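Local coordinates for protein UDP-L-Rhamnose Synthase (Acanthamoeba polyphaga mimivirus, PDB 7JID) that binds NADP and UDP-rhamnose and, as a UDP-L-rhamnose synthase, probably carries out the NADPH-dependent reduction that yields UDP-L-rhamnose, at residues Met4-Phe9 with Pro52-Ser57; Ile59-Gly64 with Val83-Tyr88; Pro165-Gln170 with Thr193-Met198. All blocks are in the same frame, centred on the assembly; numbering follows the deposited sequence.

Contact 1: Met4-Phe9 with Pro52-Ser57; sequences MKWLIF and PDRVMS
Residues Lys5 to Phe9 pair in parallel with Arg54 to Ser57 as neighbouring strands of the Rossmann-fold sheet that carries NADP. The strand axes come within 4.7 Å and run 20° apart. Between the two strands the chain passes out through strand 29-32, which flanks 5-9 on its other side.

Backbone bonds form the ladder. Leu7 N donates to Arg54 O, Met56 N to Leu7 O and Phe9 N to Met56 O. At the start of the pairing Lys5 O accepts two donors, Asp53 N and Arg54 N. There the Asp53 carboxylate stands in for a strand carbonyl. Its OD2 takes Lys5 N at 2.8 Å on the anti lone pair.

Apolar contacts divide between the two faces of the sheet. On one face Arg54 CG sits 3.8 Å from the centroid of the Trp6 six-membered ring, a CH-pi contact over the ring face. Met56 SD approaches the same ring obliquely, 3.7 Å from Trp6 CE3, as a Met-aromatic contact. Ile8 CD1 lies beside Met56 CG, their side chains pointing the same way. Helices 14-25 and 195-207 pack on this face. On the other face Leu7 CB meets Pro52 CB, and Val55 CG1 lies at the edge of the Phe9 ring, 3.9 Å from CD2.

The polar tips are held from outside the pair. Glu28 accepts from Trp6 NE1. Arg54 NE and NH2 reach the carbonyls of Ala206 and Arg207 at the C-terminal end of helix 195-207.

The guanidinium is also fixed from within: Arg54 NH1 donates in its own plane to Asp53 O at 2.9 Å. Met4, bent at chi3 (-48°), sets its CE 3.5 Å above the plane, over the centre of the Arg54 guanidinium.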
loop_
_atom_site.group_PDB
_atom_site.type_symbol
_atom_site.label_atom_id
_atom_site.label_comp_id
_atom_site.label_asym_id
_atom_site.label_seq_id
_atom_site.Cartn_x
_atom_site.Cartn_y
_atom_site.Cartn_z
ATOM N N MET A 4 28.841 -17.422 4.001
ATOM C CA MET A 4 27.404 -17.584 4.415
ATOM C C MET A 4 26.515 -17.813 3.184
ATOM O O MET A 4 27.010 -17.724 2.050
ATOM C CB MET A 4 26.900 -16.345 5.164
ATOM C CG MET A 4 27.609 -16.072 6.477
ATOM S SD MET A 4 26.996 -14.633 7.365
ATOM C CE MET A 4 26.990 -13.448 6.018
ATOM N N LYS A 5 25.226 -18.068 3.418
ATOM C CA LYS A 5 24.201 -18.347 2.373
ATOM C C LYS A 5 23.260 -17.143 2.254
ATOM O O LYS A 5 22.641 -16.792 3.260
ATOM C CB LYS A 5 23.389 -19.595 2.727
ATOM C CG LYS A 5 22.522 -20.095 1.584
ATOM C CD LYS A 5 21.621 -21.234 1.952
ATOM C CE LYS A 5 22.346 -22.559 1.990
ATOM N NZ LYS A 5 21.378 -23.671 1.850
ATOM N N TRP A 6 23.187 -16.560 1.057
ATOM C CA TRP A 6 22.438 -15.308 0.777
ATOM C C TRP A 6 21.319 -15.617 -0.211
ATOM O O TRP A 6 21.629 -16.035 -1.373
ATOM C CB TRP A 6 23.367 -14.241 0.211
ATOM C CG TRP A 6 24.526 -13.835 1.070
ATOM C CD1 TRP A 6 25.614 -14.600 1.387
ATOM C CD2 TRP A 6 24.768 -12.545 1.656
ATOM N NE1 TRP A 6 26.478 -13.902 2.181
ATOM C CE2 TRP A 6 26.012 -12.610 2.324
ATOM C CE3 TRP A 6 24.077 -11.323 1.667
ATOM C CZ2 TRP A 6 26.560 -11.524 3.009
ATOM C CZ3 TRP A 6 24.598 -10.270 2.384
ATOM C CH2 TRP A 6 25.845 -10.345 3.003
ATOM N N LEU A 7 20.075 -15.464 0.230
ATOM C CA LEU A 7 18.909 -15.643 -0.653
ATOM C C LEU A 7 18.553 -14.273 -1.250
ATOM O O LEU A 7 18.256 -13.385 -0.452
ATOM C CB LEU A 7 17.746 -16.212 0.155
ATOM C CG LEU A 7 16.445 -16.380 -0.621
ATOM C CD1 LEU A 7 16.636 -17.330 -1.792
ATOM C CD2 LEU A 7 15.342 -16.842 0.280
ATOM N N ILE A 8 18.586 -14.175 -2.565
ATOM C CA ILE A 8 18.424 -12.872 -3.276
ATOM C C ILE A 8 17.120 -12.903 -4.071
ATOM O O ILE A 8 17.023 -13.650 -5.060
ATOM C CB ILE A 8 19.638 -12.564 -4.173
ATOM C CG1 ILE A 8 20.987 -12.702 -3.443
ATOM C CG2 ILE A 8 19.472 -11.180 -4.814
ATOM C CD1 ILE A 8 21.097 -11.896 -2.171
ATOM N N PHE A 9 16.228 -11.994 -3.723
ATOM C CA PHE A 9 15.014 -11.671 -4.502
ATOM C C PHE A 9 15.360 -10.538 -5.468
ATOM O O PHE A 9 16.027 -9.590 -5.031
ATOM C CB PHE A 9 13.895 -11.233 -3.566
ATOM C CG PHE A 9 13.275 -12.383 -2.817
ATOM C CD1 PHE A 9 12.136 -13.023 -3.281
ATOM C CD2 PHE A 9 13.852 -12.832 -1.639
ATOM C CE1 PHE A 9 11.608 -14.105 -2.599
ATOM C CE2 PHE A 9 13.315 -13.906 -0.950
ATOM C CZ PHE A 9 12.180 -14.535 -1.426
ATOM N N PRO A 52 18.538 -19.474 4.665
ATOM C CA PRO A 52 19.631 -18.565 4.345
ATOM C C PRO A 52 20.071 -17.842 5.617
ATOM O O PRO A 52 19.287 -17.704 6.527
ATOM C CB PRO A 52 18.990 -17.549 3.388
ATOM C CG PRO A 52 17.535 -17.548 3.829
ATOM C CD PRO A 52 17.225 -18.992 4.201
ATOM N N ASP A 53 21.321 -17.353 5.620
ATOM C CA ASP A 53 21.879 -16.499 6.691
ATOM C C ASP A 53 21.466 -15.041 6.471
ATOM O O ASP A 53 21.340 -14.312 7.445
ATOM C CB ASP A 53 23.406 -16.613 6.724
ATOM C CG ASP A 53 23.865 -18.045 6.981
ATOM O OD1 ASP A 53 23.573 -18.513 8.072
ATOM O OD2 ASP A 53 24.404 -18.671 6.055
ATOM N N ARG A 54 21.226 -14.696 5.215
ATOM C CA ARG A 54 20.863 -13.311 4.836
ATOM C C ARG A 54 19.842 -13.405 3.718
ATOM O O ARG A 54 20.022 -14.241 2.798
ATOM C CB ARG A 54 22.084 -12.529 4.347
ATOM C CG ARG A 54 23.210 -12.304 5.349
ATOM C CD ARG A 54 22.790 -11.564 6.612
ATOM N NE ARG A 54 23.988 -11.332 7.416
ATOM C CZ ARG A 54 24.463 -12.203 8.323
ATOM N NH1 ARG A 54 23.818 -13.341 8.534
ATOM N NH2 ARG A 54 25.597 -11.951 8.961
ATOM N N VAL A 55 18.879 -12.491 3.720
ATOM C CA VAL A 55 17.967 -12.282 2.567
ATOM C C VAL A 55 18.155 -10.843 2.073
ATOM O O VAL A 55 18.300 -9.939 2.897
ATOM C CB VAL A 55 16.516 -12.583 2.973
ATOM C CG1 VAL A 55 15.546 -12.320 1.837
ATOM C CG2 VAL A 55 16.387 -14.033 3.455
ATOM N N MET A 56 18.134 -10.678 0.773
ATOM C CA MET A 56 18.156 -9.306 0.190
ATOM C C MET A 56 17.045 -9.170 -0.835
ATOM O O MET A 56 16.752 -10.117 -1.558
ATOM C CB MET A 56 19.500 -8.956 -0.449
ATOM C CG MET A 56 20.719 -9.322 0.408
ATOM S SD MET A 56 22.297 -8.696 -0.253
ATOM C CE MET A 56 22.231 -7.050 0.452
ATOM N N SER A 57 16.491 -7.967 -0.892
ATOM C CA SER A 57 15.395 -7.581 -1.798
ATOM C C SER A 57 15.896 -6.498 -2.766
ATOM O O SER A 57 16.131 -5.348 -2.328
ATOM C CB SER A 57 14.185 -7.102 -1.054
ATOM O OG SER A 57 13.165 -6.729 -1.985
#

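Contact 2: Ile59-Gly64 with Val83-Tyr88; sequences IGRTHG and VKDNLY. With NAP (NADP nicotinamide-adenine-dinucleotide phosphate), chain D.
Gly60 and Asp85 bring their CA atoms to 4.8 Å where the irregular loop 59-64 meets helix 79-99 within its wider, pi-type turn at 84-88. A water joins the two backbones by donating to both Ile59 O and Asp85 O.

Asn86 reads the backbone of Arg61 with both ends of its amide. OD1 accepts Arg61 N at 2.8 Å, from a donor tilted out of the carbonyl plane. ND2 donates to a lone pair of Arg61 O at 3.0 Å and has a second partner in Asn82 OD1. This pair of bonds fixes the amide rotation. Asn86 OD1 also lies close to Gly60 CA.

Arg61 folds back on Asp85 through bends at chi2 and chi3. Its NE and NH1 grip one carboxylate oxygen side-on. The NE to Asp85 OD2 distance is 2.7 Å in this salt bridge, while NH1 comes from well above the carboxylate plane. The two flat groups are turned 59° apart.

Both partners also hold NADP. Arg61 NH1 donates almost straight (177°) to O3X of the 2'-phosphate at 2.8 Å. Asp85 OD1 accepts adenine N6A at 2.9 Å. Ile59 CG2 touches the adenine at C4A, and His63 NE2 binds diphosphate oxygen O2A at 2.9 Å. Asp85 thus accepts from the base with one oxygen, while its other oxygen probably helps to position Arg61 for the 2'-phosphate.

Such a loop, following a strand of a Rossmann fold and lying against the next helix, forms part of the dinucleotide site, here reaching from adenine to diphosphate.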
loop_
_atom_site.group_PDB
_atom_site.type_symbol
_atom_site.label_atom_id
_atom_site.label_comp_id
_atom_site.label_asym_id
_atom_site.label_seq_id
_atom_site.Cartn_x
_atom_site.Cartn_y
_atom_site.Cartn_z
ATOM N N ILE A 59 13.866 -5.871 -5.578
ATOM C CA ILE A 59 12.646 -6.028 -6.403
ATOM C C ILE A 59 11.955 -4.670 -6.499
ATOM O O ILE A 59 12.041 -3.828 -5.581
ATOM C CB ILE A 59 11.670 -7.099 -5.897
ATOM C CG1 ILE A 59 10.998 -6.665 -4.593
ATOM C CG2 ILE A 59 12.380 -8.449 -5.796
ATOM C CD1 ILE A 59 9.982 -7.633 -4.037
ATOM N N GLY A 60 11.132 -4.575 -7.528
ATOM C CA GLY A 60 10.175 -3.470 -7.688
ATOM C C GLY A 60 9.698 -3.373 -9.110
ATOM O O GLY A 60 10.166 -4.142 -9.971
ATOM N N ARG A 61 8.799 -2.439 -9.340
ATOM C CA ARG A 61 8.189 -2.250 -10.669
ATOM C C ARG A 61 8.406 -0.795 -11.041
ATOM O O ARG A 61 7.833 0.064 -10.385
ATOM C CB ARG A 61 6.730 -2.705 -10.669
ATOM C CG ARG A 61 6.111 -2.754 -12.057
ATOM C CD ARG A 61 6.641 -3.866 -12.946
ATOM N NE ARG A 61 6.845 -5.091 -12.196
ATOM C CZ ARG A 61 7.600 -6.113 -12.561
ATOM N NH1 ARG A 61 7.761 -7.147 -11.746
ATOM N NH2 ARG A 61 8.228 -6.103 -13.729
ATOM N N THR A 62 9.320 -0.554 -11.974
ATOM C CA THR A 62 9.899 0.802 -12.195
ATOM C C THR A 62 9.969 1.163 -13.674
ATOM O O THR A 62 10.460 2.275 -13.970
ATOM C CB THR A 62 11.285 0.929 -11.581
ATOM O OG1 THR A 62 12.174 0.011 -12.240
ATOM C CG2 THR A 62 11.224 0.750 -10.075
ATOM N N HIS A 63 9.494 0.264 -14.517
ATOM C CA HIS A 63 9.502 0.385 -16.002
ATOM C C HIS A 63 8.758 -0.820 -16.531
ATOM O O HIS A 63 8.618 -1.836 -15.799
ATOM C CB HIS A 63 10.932 0.402 -16.583
ATOM C CG HIS A 63 11.709 -0.824 -16.258
ATOM N ND1 HIS A 63 11.875 -1.874 -17.162
ATOM C CD2 HIS A 63 12.340 -1.193 -15.128
ATOM C CE1 HIS A 63 12.579 -2.827 -16.583
ATOM N NE2 HIS A 63 12.855 -2.451 -15.323
ATOM N N GLY A 64 8.472 -0.802 -17.813
ATOM C CA GLY A 64 7.801 -1.946 -18.440
ATOM C C GLY A 64 7.512 -1.618 -19.886
ATOM O O GLY A 64 8.049 -0.643 -20.412
ATOM N N VAL A 83 1.427 -1.607 -6.301
ATOM C CA VAL A 83 1.355 -1.970 -4.857
ATOM C C VAL A 83 1.957 -3.366 -4.680
ATOM O O VAL A 83 2.630 -3.602 -3.681
ATOM C CB VAL A 83 -0.091 -1.873 -4.351
ATOM C CG1 VAL A 83 -0.144 -2.234 -2.877
ATOM C CG2 VAL A 83 -0.590 -0.452 -4.555
ATOM N N LYS A 84 1.709 -4.286 -5.618
ATOM C CA LYS A 84 2.181 -5.685 -5.494
ATOM C C LYS A 84 3.715 -5.671 -5.332
ATOM O O LYS A 84 4.268 -6.372 -4.420
ATOM C CB LYS A 84 1.819 -6.485 -6.747
ATOM C CG LYS A 84 2.296 -7.933 -6.719
ATOM C CD LYS A 84 2.314 -8.627 -8.071
ATOM C CE LYS A 84 0.995 -8.587 -8.781
ATOM N NZ LYS A 84 1.256 -8.988 -10.190
ATOM N N ASP A 85 4.429 -5.020 -6.247
ATOM C CA ASP A 85 5.888 -5.177 -6.347
ATOM C C ASP A 85 6.594 -4.180 -5.447
ATOM O O ASP A 85 7.726 -4.466 -5.055
ATOM C CB ASP A 85 6.334 -5.108 -7.811
ATOM C CG ASP A 85 5.776 -6.222 -8.687
ATOM O OD1 ASP A 85 5.439 -7.312 -8.159
ATOM O OD2 ASP A 85 5.696 -6.000 -9.936
ATOM N N ASN A 86 6.011 -2.986 -5.249
ATOM C CA ASN A 86 6.717 -1.852 -4.623
ATOM C C ASN A 86 6.301 -1.702 -3.154
ATOM O O ASN A 86 6.956 -0.881 -2.487
ATOM C CB ASN A 86 6.444 -0.543 -5.370
ATOM C CG ASN A 86 7.068 -0.560 -6.739
ATOM O OD1 ASN A 86 8.146 -1.115 -6.917
ATOM N ND2 ASN A 86 6.465 0.186 -7.680
ATOM N N LEU A 87 5.273 -2.437 -2.692
ATOM C CA LEU A 87 4.891 -2.401 -1.262
ATOM C C LEU A 87 4.625 -3.817 -0.769
ATOM O O LEU A 87 5.263 -4.245 0.234
ATOM C CB LEU A 87 3.679 -1.485 -1.093
ATOM C CG LEU A 87 3.278 -1.181 0.346
ATOM C CD1 LEU A 87 2.595 0.172 0.395
ATOM C CD2 LEU A 87 2.374 -2.273 0.901
ATOM N N TYR A 88 3.604 -4.493 -1.306
ATOM C CA TYR A 88 3.188 -5.789 -0.736
ATOM C C TYR A 88 4.335 -6.800 -0.684
ATOM O O TYR A 88 4.549 -7.416 0.420
ATOM C CB TYR A 88 1.949 -6.347 -1.435
ATOM C CG TYR A 88 1.409 -7.587 -0.762
ATOM C CD1 TYR A 88 0.796 -7.507 0.483
ATOM C CD2 TYR A 88 1.634 -8.835 -1.287
ATOM C CE1 TYR A 88 0.340 -8.637 1.140
ATOM C CE2 TYR A 88 1.175 -9.982 -0.639
ATOM C CZ TYR A 88 0.556 -9.886 0.598
ATOM O OH TYR A 88 0.176 -11.014 1.267
HETATM P PA NAP D . 15.063 -4.134 -12.409
HETATM O O1A NAP D . 16.233 -4.391 -13.330
HETATM O O2A NAP D . 13.700 -3.958 -13.005
HETATM O O5B NAP D . 15.116 -5.360 -11.409
HETATM C C5B NAP D . 13.990 -5.675 -10.589
HETATM C C4B NAP D . 13.815 -7.162 -10.323
HETATM O O4B NAP D . 12.787 -7.400 -9.371
HETATM C C3B NAP D . 13.437 -7.854 -11.626
HETATM O O3B NAP D . 14.365 -8.962 -11.698
HETATM C C2B NAP D . 12.007 -8.303 -11.357
HETATM O O2B NAP D . 11.826 -9.578 -11.897
HETATM C C1B NAP D . 11.933 -8.426 -9.836
HETATM N N9A NAP D . 10.633 -8.361 -9.197
HETATM C C8A NAP D . 9.754 -7.372 -9.265
HETATM N N7A NAP D . 8.686 -7.639 -8.510
HETATM C C5A NAP D . 8.887 -8.841 -7.955
HETATM C C6A NAP D . 8.124 -9.671 -7.106
HETATM N N6A NAP D . 6.945 -9.259 -6.702
HETATM N N1A NAP D . 8.679 -10.886 -6.766
HETATM C C2A NAP D . 9.897 -11.227 -7.206
HETATM N N3A NAP D . 10.686 -10.513 -8.025
HETATM C C4A NAP D . 10.187 -9.302 -8.392
HETATM O O3 NAP D . 15.224 -2.869 -11.425
HETATM P PN NAP D . 16.551 -2.432 -10.595
HETATM O O1N NAP D . 16.751 -1.023 -11.128
HETATM O O2N NAP D . 17.598 -3.455 -10.452
HETATM O O5D NAP D . 15.890 -2.161 -9.182
HETATM C C5D NAP D . 15.783 -2.993 -8.035
HETATM C C4D NAP D . 14.658 -2.407 -7.131
HETATM O O4D NAP D . 15.227 -2.087 -5.902
HETATM C C3D NAP D . 14.171 -1.106 -7.733
HETATM O O3D NAP D . 12.947 -0.598 -7.080
HETATM C C2D NAP D . 15.515 -0.385 -7.478
HETATM O O2D NAP D . 15.566 1.047 -7.547
HETATM C C1D NAP D . 15.883 -0.828 -6.086
HETATM P P2B NAP D . 10.702 -9.859 -12.981
HETATM O O1X NAP D . 11.160 -9.370 -14.286
HETATM O O2X NAP D . 10.784 -11.395 -12.915
HETATM O O3X NAP D . 9.325 -9.301 -12.602
HETATM O O HOH W 1 9.941 -2.971 -4.053
#

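Contact 3: Pro165-Gln170 with Thr193-Met198; sequences PITIEQ and TILDQM
Ile166 and Ile194 face each other across a single backbone bridge, with CA atoms 4.8 Å apart. The bridge joins the loop after strand 157-162 of the Rossmann-fold sheet to the start of helix 195-207. Ile166 uses both its polar backbone atoms: N donates to Thr193 O and O accepts from Leu195 N, each at 2.9 Å. Ile194 is the N-cap residue, so the second bond is made by the first residue of the helix.

One residue further into the helix, the Asp196 side chain extends this pairing. Its OD2 accepts Ile168 N at 2.9 Å on the syn side, with the donor 32° out of the carboxylate plane. The same oxygen lies 3.1 Å from Thr167 CA. Ile168 CD1 packs against the carboxylate carbon, 3.6 Å from Asp196 CG.

Apolar contact is made on Leu195. With CG anti to the carbonyl carbon (chi1 -74°), Leu195 sets CG against Pro165 CB, and its CD1 touches the same CB at 3.7 Å. Leu195 CB meets Thr167 CG2. Trp14 and Met18 of helix 14-25 pack on this group. Pro165 also touches the bound UDP-rhamnose, so the contact reaches the wall of the substrate pocket.

A second shell sets the backbones. Thr193 OG1 is hydrogen-bonded to Phe216 O and Arg163 N, and Asn218 OD1 bonds to Ile194 N. Ser174 OG bonds to Thr167 N. Ile166 and Ile194 both pack on helix 277-287.

The backbone around Ile168 is held twice more. Thr167 OG1 donates to Glu169 O. A water accepts from Glu169 N and donates to the second carboxylate oxygen, Asp196 OD1, at 2.8 Å.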
loop_
_atom_site.group_PDB
_atom_site.type_symbol
_atom_site.label_atom_id
_atom_site.label_comp_id
_atom_site.label_asym_id
_atom_site.label_seq_id
_atom_site.Cartn_x
_atom_site.Cartn_y
_atom_site.Cartn_z
ATOM N N PRO A 165 20.409 5.824 -9.295
ATOM C CA PRO A 165 21.622 5.027 -9.279
ATOM C C PRO A 165 22.438 5.086 -10.575
ATOM O O PRO A 165 21.864 5.140 -11.672
ATOM C CB PRO A 165 21.141 3.590 -9.075
ATOM C CG PRO A 165 19.672 3.616 -9.358
ATOM C CD PRO A 165 19.199 5.034 -9.035
ATOM N N ILE A 166 23.769 5.149 -10.415
ATOM C CA ILE A 166 24.776 5.309 -11.500
ATOM C C ILE A 166 25.745 4.125 -11.470
ATOM O O ILE A 166 26.097 3.698 -10.377
ATOM C CB ILE A 166 25.533 6.622 -11.307
ATOM C CG1 ILE A 166 24.640 7.852 -11.528
ATOM C CG2 ILE A 166 26.778 6.693 -12.187
ATOM C CD1 ILE A 166 25.179 9.087 -10.874
ATOM N N THR A 167 26.058 3.574 -12.626
ATOM C CA THR A 167 27.181 2.624 -12.772
ATOM C C THR A 167 28.174 3.161 -13.792
ATOM O O THR A 167 27.758 3.931 -14.691
ATOM C CB THR A 167 26.667 1.232 -13.157
ATOM O OG1 THR A 167 25.869 1.356 -14.343
ATOM C CG2 THR A 167 25.911 0.580 -12.016
ATOM N N ILE A 168 29.429 2.758 -13.653
ATOM C CA ILE A 168 30.510 3.035 -14.637
ATOM C C ILE A 168 30.092 2.386 -15.955
ATOM O O ILE A 168 30.092 3.068 -16.983
ATOM C CB ILE A 168 31.860 2.502 -14.132
ATOM C CG1 ILE A 168 32.301 3.186 -12.837
ATOM C CG2 ILE A 168 32.890 2.591 -15.249
ATOM C CD1 ILE A 168 33.297 2.370 -12.010
ATOM N N GLU A 169 29.678 1.133 -15.895
ATOM C CA GLU A 169 29.182 0.435 -17.114
ATOM C C GLU A 169 27.883 1.120 -17.565
ATOM O O GLU A 169 27.008 1.271 -16.738
ATOM C CB GLU A 169 28.937 -1.046 -16.817
ATOM C CG GLU A 169 28.754 -1.865 -18.088
ATOM C CD GLU A 169 28.433 -3.336 -17.886
ATOM O OE1 GLU A 169 28.586 -3.836 -16.759
ATOM O OE2 GLU A 169 28.023 -3.970 -18.853
ATOM N N GLN A 170 27.727 1.408 -18.857
ATOM C CA GLN A 170 26.484 1.990 -19.408
ATOM C C GLN A 170 25.370 0.935 -19.325
ATOM O O GLN A 170 25.660 -0.276 -19.518
ATOM C CB GLN A 170 26.744 2.476 -20.835
ATOM C CG GLN A 170 27.583 3.736 -20.864
ATOM C CD GLN A 170 26.675 4.908 -20.582
ATOM O OE1 GLN A 170 26.309 5.175 -19.440
ATOM N NE2 GLN A 170 26.203 5.541 -21.640
ATOM N N THR A 193 23.295 7.928 -6.033
ATOM C CA THR A 193 23.982 6.711 -5.538
ATOM C C THR A 193 24.879 6.165 -6.637
ATOM O O THR A 193 24.355 5.736 -7.661
ATOM C CB THR A 193 22.965 5.643 -5.142
ATOM O OG1 THR A 193 22.105 6.141 -4.116
ATOM C CG2 THR A 193 23.628 4.406 -4.568
ATOM N N ILE A 194 26.207 6.164 -6.416
ATOM C CA ILE A 194 27.141 5.477 -7.328
ATOM C C ILE A 194 27.253 4.016 -6.886
ATOM O O ILE A 194 27.809 3.758 -5.822
ATOM C CB ILE A 194 28.507 6.168 -7.411
ATOM C CG1 ILE A 194 28.333 7.621 -7.903
ATOM C CG2 ILE A 194 29.380 5.340 -8.342
ATOM C CD1 ILE A 194 29.576 8.407 -7.844
ATOM N N LEU A 195 26.625 3.113 -7.636
ATOM C CA LEU A 195 26.480 1.712 -7.172
ATOM C C LEU A 195 27.852 1.042 -7.116
ATOM O O LEU A 195 28.045 0.245 -6.214
ATOM C CB LEU A 195 25.523 0.952 -8.101
ATOM C CG LEU A 195 24.051 1.303 -7.956
ATOM C CD1 LEU A 195 23.232 0.550 -8.987
ATOM C CD2 LEU A 195 23.534 1.018 -6.555
ATOM N N ASP A 196 28.781 1.380 -8.014
ATOM C CA ASP A 196 30.129 0.763 -7.964
ATOM C C ASP A 196 30.776 1.026 -6.597
ATOM O O ASP A 196 31.424 0.150 -6.061
ATOM C CB ASP A 196 31.002 1.231 -9.117
ATOM C CG ASP A 196 30.354 1.004 -10.452
ATOM O OD1 ASP A 196 30.664 -0.030 -11.087
ATOM O OD2 ASP A 196 29.549 1.856 -10.879
ATOM N N GLN A 197 30.558 2.207 -6.033
ATOM C CA GLN A 197 31.133 2.631 -4.749
ATOM C C GLN A 197 30.315 2.114 -3.571
ATOM O O GLN A 197 30.916 1.808 -2.501
ATOM C CB GLN A 197 31.268 4.158 -4.752
ATOM C CG GLN A 197 32.341 4.601 -5.721
ATOM C CD GLN A 197 32.303 6.078 -6.015
ATOM O OE1 GLN A 197 31.684 6.836 -5.271
ATOM N NE2 GLN A 197 32.968 6.467 -7.100
ATOM N N MET A 198 28.997 2.025 -3.699
ATOM C CA MET A 198 28.165 1.862 -2.491
ATOM C C MET A 198 27.637 0.420 -2.378
ATOM O O MET A 198 27.211 0.072 -1.296
ATOM C CB MET A 198 27.080 2.938 -2.453
ATOM C CG MET A 198 27.695 4.321 -2.465
ATOM S SD MET A 198 26.544 5.653 -2.007
ATOM C CE MET A 198 26.356 5.289 -0.261
HETATM O O HOH W 2 29.858 -0.663 -13.642
#

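In the fold
From the N terminus the chain runs through strand 5-9, out to strand 29-32 and back by helix 40-50 to strand 54-57, where contact 1 closes the loop. Contact 2 follows at once. It closes the shorter excursion from the loop after strand 54-57 into helix 79-99. The two contacts touch where Phe9 C packs on Ile59 CG2, at the NADP end of the strands. Contact 3 comes later, closing the loop through helix 175-181 on the other side of the chain's centre from contact 2. The three stand in series, with none nested or crossed. They tie together sheet, cofactor site and substrate pocket.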